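PDB 6ZZB: SAG family member (Sag19) from Eimeria tenella, which is a major surface antigen of the parasite, apparently related to CAP proteins, with no established molecular function. Local coordinates for residues Glu48-Leu60 with Glu135-Thr147. Residues are numbered along the deposited sequence; the frame is centred on the assembly and turned at random.
Sequences EKTEDCLAIINKL and EFNCNALIQATYT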
# COMPACT_ATOMS: atom_id res chain seq x y z
N GLU A 48 5.13 9.54 9.92
CA GLU A 48 4.50 8.24 10.22
C GLU A 48 2.99 8.45 10.33
O GLU A 48 2.53 9.46 10.85
CB GLU A 48 5.16 7.77 11.52
CG GLU A 48 4.69 6.45 12.04
CD GLU A 48 3.69 6.54 13.18
OE1 GLU A 48 2.95 7.54 13.24
OE2 GLU A 48 3.70 5.63 14.03
N LYS A 49 2.22 7.52 9.77
CA LYS A 49 0.76 7.62 9.67
C LYS A 49 0.07 6.35 10.16
O LYS A 49 -1.15 6.23 9.97
CB LYS A 49 0.34 7.90 8.23
CG LYS A 49 0.80 9.21 7.64
CD LYS A 49 0.32 10.41 8.40
CE LYS A 49 0.46 11.71 7.60
NZ LYS A 49 0.10 12.89 8.41
N THR A 50 0.75 5.43 10.82
CA THR A 50 0.15 4.14 11.17
C THR A 50 -1.05 4.35 12.08
O THR A 50 -2.11 3.78 11.84
CB THR A 50 1.15 3.20 11.81
OG1 THR A 50 2.30 3.15 10.94
CG2 THR A 50 0.55 1.84 12.07
N GLU A 51 -0.92 5.18 13.10
CA GLU A 51 -2.07 5.40 14.01
C GLU A 51 -3.21 6.11 13.29
O GLU A 51 -4.36 6.01 13.75
CB GLU A 51 -1.64 6.21 15.23
CG GLU A 51 -0.71 5.48 16.17
CD GLU A 51 0.75 5.46 15.81
OE1 GLU A 51 1.14 6.18 14.86
OE2 GLU A 51 1.49 4.73 16.46
N ASP A 52 -2.94 6.91 12.27
CA ASP A 52 -3.99 7.61 11.52
C ASP A 52 -4.73 6.65 10.60
O ASP A 52 -5.87 7.00 10.19
CB ASP A 52 -3.41 8.76 10.71
CG ASP A 52 -4.46 9.79 10.37
OD1 ASP A 52 -5.17 10.23 11.31
OD2 ASP A 52 -4.65 10.09 9.17
N CYS A 53 -4.12 5.54 10.23
CA CYS A 53 -4.65 4.63 9.17
C CYS A 53 -5.17 3.31 9.75
O CYS A 53 -5.92 2.62 9.04
CB CYS A 53 -3.56 4.34 8.16
SG CYS A 53 -2.97 5.78 7.24
N LEU A 54 -4.75 2.88 10.95
CA LEU A 54 -4.99 1.48 11.38
C LEU A 54 -6.50 1.26 11.62
O LEU A 54 -6.95 0.17 11.31
CB LEU A 54 -4.15 1.19 12.62
CG LEU A 54 -3.92 -0.27 13.00
CD1 LEU A 54 -3.44 -1.10 11.83
CD2 LEU A 54 -2.90 -0.33 14.14
N ALA A 55 -7.23 2.27 12.08
CA ALA A 55 -8.69 2.12 12.33
C ALA A 55 -9.40 1.77 11.02
O ALA A 55 -10.20 0.82 11.03
CB ALA A 55 -9.27 3.37 12.94
N ILE A 56 -9.16 2.54 9.96
CA ILE A 56 -9.88 2.26 8.68
C ILE A 56 -9.40 0.92 8.12
O ILE A 56 -10.25 0.14 7.63
CB ILE A 56 -9.76 3.42 7.66
CG1 ILE A 56 -10.60 3.15 6.41
CG2 ILE A 56 -8.33 3.71 7.25
CD1 ILE A 56 -12.05 2.86 6.70
N ILE A 57 -8.12 0.59 8.19
CA ILE A 57 -7.63 -0.70 7.67
C ILE A 57 -8.35 -1.83 8.41
O ILE A 57 -8.84 -2.78 7.77
CB ILE A 57 -6.10 -0.81 7.79
CG1 ILE A 57 -5.43 0.20 6.84
CG2 ILE A 57 -5.65 -2.22 7.52
CD1 ILE A 57 -3.95 0.37 7.04
N ASN A 58 -8.42 -1.75 9.73
CA ASN A 58 -9.01 -2.85 10.52
C ASN A 58 -10.54 -2.87 10.37
O ASN A 58 -11.07 -4.01 10.42
CB ASN A 58 -8.56 -2.77 11.97
CG ASN A 58 -7.17 -3.33 12.14
OD1 ASN A 58 -6.76 -4.25 11.43
ND2 ASN A 58 -6.43 -2.82 13.11
N LYS A 59 -11.17 -1.73 10.12
CA LYS A 59 -12.63 -1.68 9.81
C LYS A 59 -12.87 -2.47 8.52
O LYS A 59 -13.72 -3.39 8.49
CB LYS A 59 -13.12 -0.25 9.71
CG LYS A 59 -14.59 -0.13 9.32
CD LYS A 59 -15.19 1.20 9.69
CE LYS A 59 -16.49 1.47 8.95
NZ LYS A 59 -16.22 2.02 7.61
N LEU A 60 -12.07 -2.21 7.49
CA LEU A 60 -12.24 -2.89 6.18
C LEU A 60 -11.98 -4.40 6.30
O LEU A 60 -12.64 -5.18 5.60
CB LEU A 60 -11.35 -2.22 5.13
CG LEU A 60 -11.72 -0.79 4.79
CD1 LEU A 60 -10.65 -0.12 3.95
CD2 LEU A 60 -13.04 -0.73 4.04
N GLU A 135 -5.31 18.26 1.93
CA GLU A 135 -5.12 17.79 3.32
C GLU A 135 -5.09 16.26 3.33
O GLU A 135 -5.95 15.65 2.66
CB GLU A 135 -6.24 18.32 4.23
CG GLU A 135 -5.96 18.11 5.70
CD GLU A 135 -7.10 18.53 6.60
OE1 GLU A 135 -7.99 19.27 6.13
OE2 GLU A 135 -7.10 18.09 7.77
N PHE A 136 -4.14 15.66 4.06
CA PHE A 136 -4.02 14.19 4.23
C PHE A 136 -5.19 13.69 5.07
O PHE A 136 -5.38 14.19 6.19
CB PHE A 136 -2.71 13.79 4.93
CG PHE A 136 -2.58 12.31 5.18
CD1 PHE A 136 -2.19 11.47 4.15
CD2 PHE A 136 -2.86 11.74 6.40
CE1 PHE A 136 -2.09 10.11 4.33
CE2 PHE A 136 -2.74 10.38 6.60
CZ PHE A 136 -2.34 9.56 5.57
N ASN A 137 -5.96 12.70 4.56
CA ASN A 137 -7.08 12.07 5.29
C ASN A 137 -6.97 10.56 5.04
O ASN A 137 -7.36 10.14 3.95
CB ASN A 137 -8.40 12.67 4.83
CG ASN A 137 -9.63 12.07 5.47
OD1 ASN A 137 -9.58 11.03 6.13
ND2 ASN A 137 -10.74 12.78 5.33
N CYS A 138 -6.37 9.83 5.96
CA CYS A 138 -6.07 8.39 5.70
C CYS A 138 -7.39 7.65 5.48
O CYS A 138 -7.48 6.80 4.58
CB CYS A 138 -5.29 7.67 6.78
SG CYS A 138 -4.54 6.19 6.04
N ASN A 139 -8.42 7.93 6.28
CA ASN A 139 -9.75 7.30 6.14
C ASN A 139 -10.29 7.49 4.73
O ASN A 139 -10.68 6.46 4.10
CB ASN A 139 -10.76 7.90 7.11
CG ASN A 139 -10.49 7.39 8.50
OD1 ASN A 139 -9.55 6.63 8.69
ND2 ASN A 139 -11.28 7.82 9.45
N ALA A 140 -10.28 8.70 4.22
CA ALA A 140 -10.82 8.99 2.89
C ALA A 140 -9.94 8.29 1.83
O ALA A 140 -10.49 7.71 0.90
CB ALA A 140 -10.92 10.46 2.62
N LEU A 141 -8.62 8.40 1.93
CA LEU A 141 -7.74 7.83 0.89
C LEU A 141 -7.90 6.31 0.86
O LEU A 141 -8.00 5.75 -0.28
CB LEU A 141 -6.30 8.19 1.21
CG LEU A 141 -5.97 9.67 1.02
CD1 LEU A 141 -4.57 9.93 1.57
CD2 LEU A 141 -6.08 10.12 -0.42
N ILE A 142 -7.86 5.63 1.99
CA ILE A 142 -7.91 4.15 1.99
C ILE A 142 -9.33 3.71 1.64
O ILE A 142 -9.47 2.75 0.88
CB ILE A 142 -7.36 3.59 3.30
CG1 ILE A 142 -5.86 3.87 3.38
CG2 ILE A 142 -7.69 2.12 3.43
CD1 ILE A 142 -5.14 3.22 4.54
N GLN A 143 -10.37 4.39 2.12
CA GLN A 143 -11.73 3.97 1.69
C GLN A 143 -11.80 4.09 0.17
O GLN A 143 -12.40 3.21 -0.46
CB GLN A 143 -12.79 4.85 2.35
CG GLN A 143 -14.21 4.44 1.97
CD GLN A 143 -14.56 3.02 2.34
OE1 GLN A 143 -14.71 2.13 1.48
NE2 GLN A 143 -14.71 2.76 3.62
N ALA A 144 -11.28 5.14 -0.45
CA ALA A 144 -11.43 5.35 -1.89
C ALA A 144 -10.66 4.24 -2.62
O ALA A 144 -11.17 3.75 -3.65
CB ALA A 144 -10.97 6.71 -2.31
N THR A 145 -9.45 3.87 -2.19
CA THR A 145 -8.69 2.83 -2.91
C THR A 145 -9.41 1.51 -2.74
O THR A 145 -9.39 0.68 -3.69
CB THR A 145 -7.21 2.79 -2.47
OG1 THR A 145 -6.44 2.22 -3.53
CG2 THR A 145 -6.96 2.03 -1.20
N TYR A 146 -9.99 1.26 -1.60
CA TYR A 146 -10.69 0.00 -1.33
C TYR A 146 -11.87 -0.11 -2.31
O TYR A 146 -12.01 -1.17 -2.97
CB TYR A 146 -11.17 -0.04 0.12
CG TYR A 146 -11.92 -1.30 0.44
CD1 TYR A 146 -11.27 -2.45 0.85
CD2 TYR A 146 -13.29 -1.34 0.28
CE1 TYR A 146 -11.97 -3.61 1.15
CE2 TYR A 146 -14.01 -2.50 0.55
CZ TYR A 146 -13.34 -3.64 0.97
OH TYR A 146 -14.06 -4.78 1.24
N THR A 147 -12.69 0.91 -2.39
CA THR A 147 -13.92 0.84 -3.23
C THR A 147 -13.47 0.64 -4.67
O THR A 147 -13.98 -0.28 -5.37
CB THR A 147 -14.75 2.09 -3.03
OG1 THR A 147 -15.20 2.04 -1.68
CG2 THR A 147 -15.92 2.16 -4.01
O HOH W 1 -8.02 5.17 10.43
O HOH W 2 -7.70 9.04 9.20
O HOH W 3 -15.07 4.35 5.67
O HOH W 4 -14.86 -4.67 4.17
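Lys49 runs its chain along the rim of the Phe136 ring, above the plane. Lys49 CB is 4.1 Å from Phe136 CZ, and the chain bends at chi2 (-59°). Lys49 CG is then closest to Phe136 CZ and Lys49 CD to Phe136 CE2. Lys49 CE alone stands over the face, offset toward the rim, as a CH-pi contact 3.8 Å from the centroid of the Phe136 ring. Lys49 NZ ends nearest Phe136 CD2. Asp52 OD2 and Cys53 SG come to the ring edge, the sulfur as a sulfur-aromatic contact. Beside the ring, Cys53 SG and Cys138 SG form a disulfide of 2.0 Å, which ties the two helices together near their N-termini.

Ile56 fits as a knob among Cys138, Asn139, Ile142 and Gln143. With CG1 anti to the backbone N (chi1 -175°), Ile56 CD1 lies toward Gln143 NE2, while Ile56 CG2 comes 4.1 Å from Ile142 CB. In return, Ile142 sits among Cys53, Ile56, Ile57 and Leu60, its CG2 meeting Leu60 CD1. Leu60 CD2 rests 3.8 Å from the centroid of the Tyr146 ring. One water bridges Asp52 O and Ile56 N, where the helix is kinked, and bonds Asn139 OD1 in one of two conformers. Others join Asp52 O to Asn139 N, Gln143 NE2 to Lys59 NZ (weakly), and Leu60 O to Tyr146 OH.

Leu183 touches both Ile57 and Ile142. The axes of segments 50-60 and 138-147 come within 8.8 Å, crossing at -38°. This is knobs-into-holes helix packing pinned by a disulfide, in a mixed alpha-beta domain consistent with a CAP-type fold.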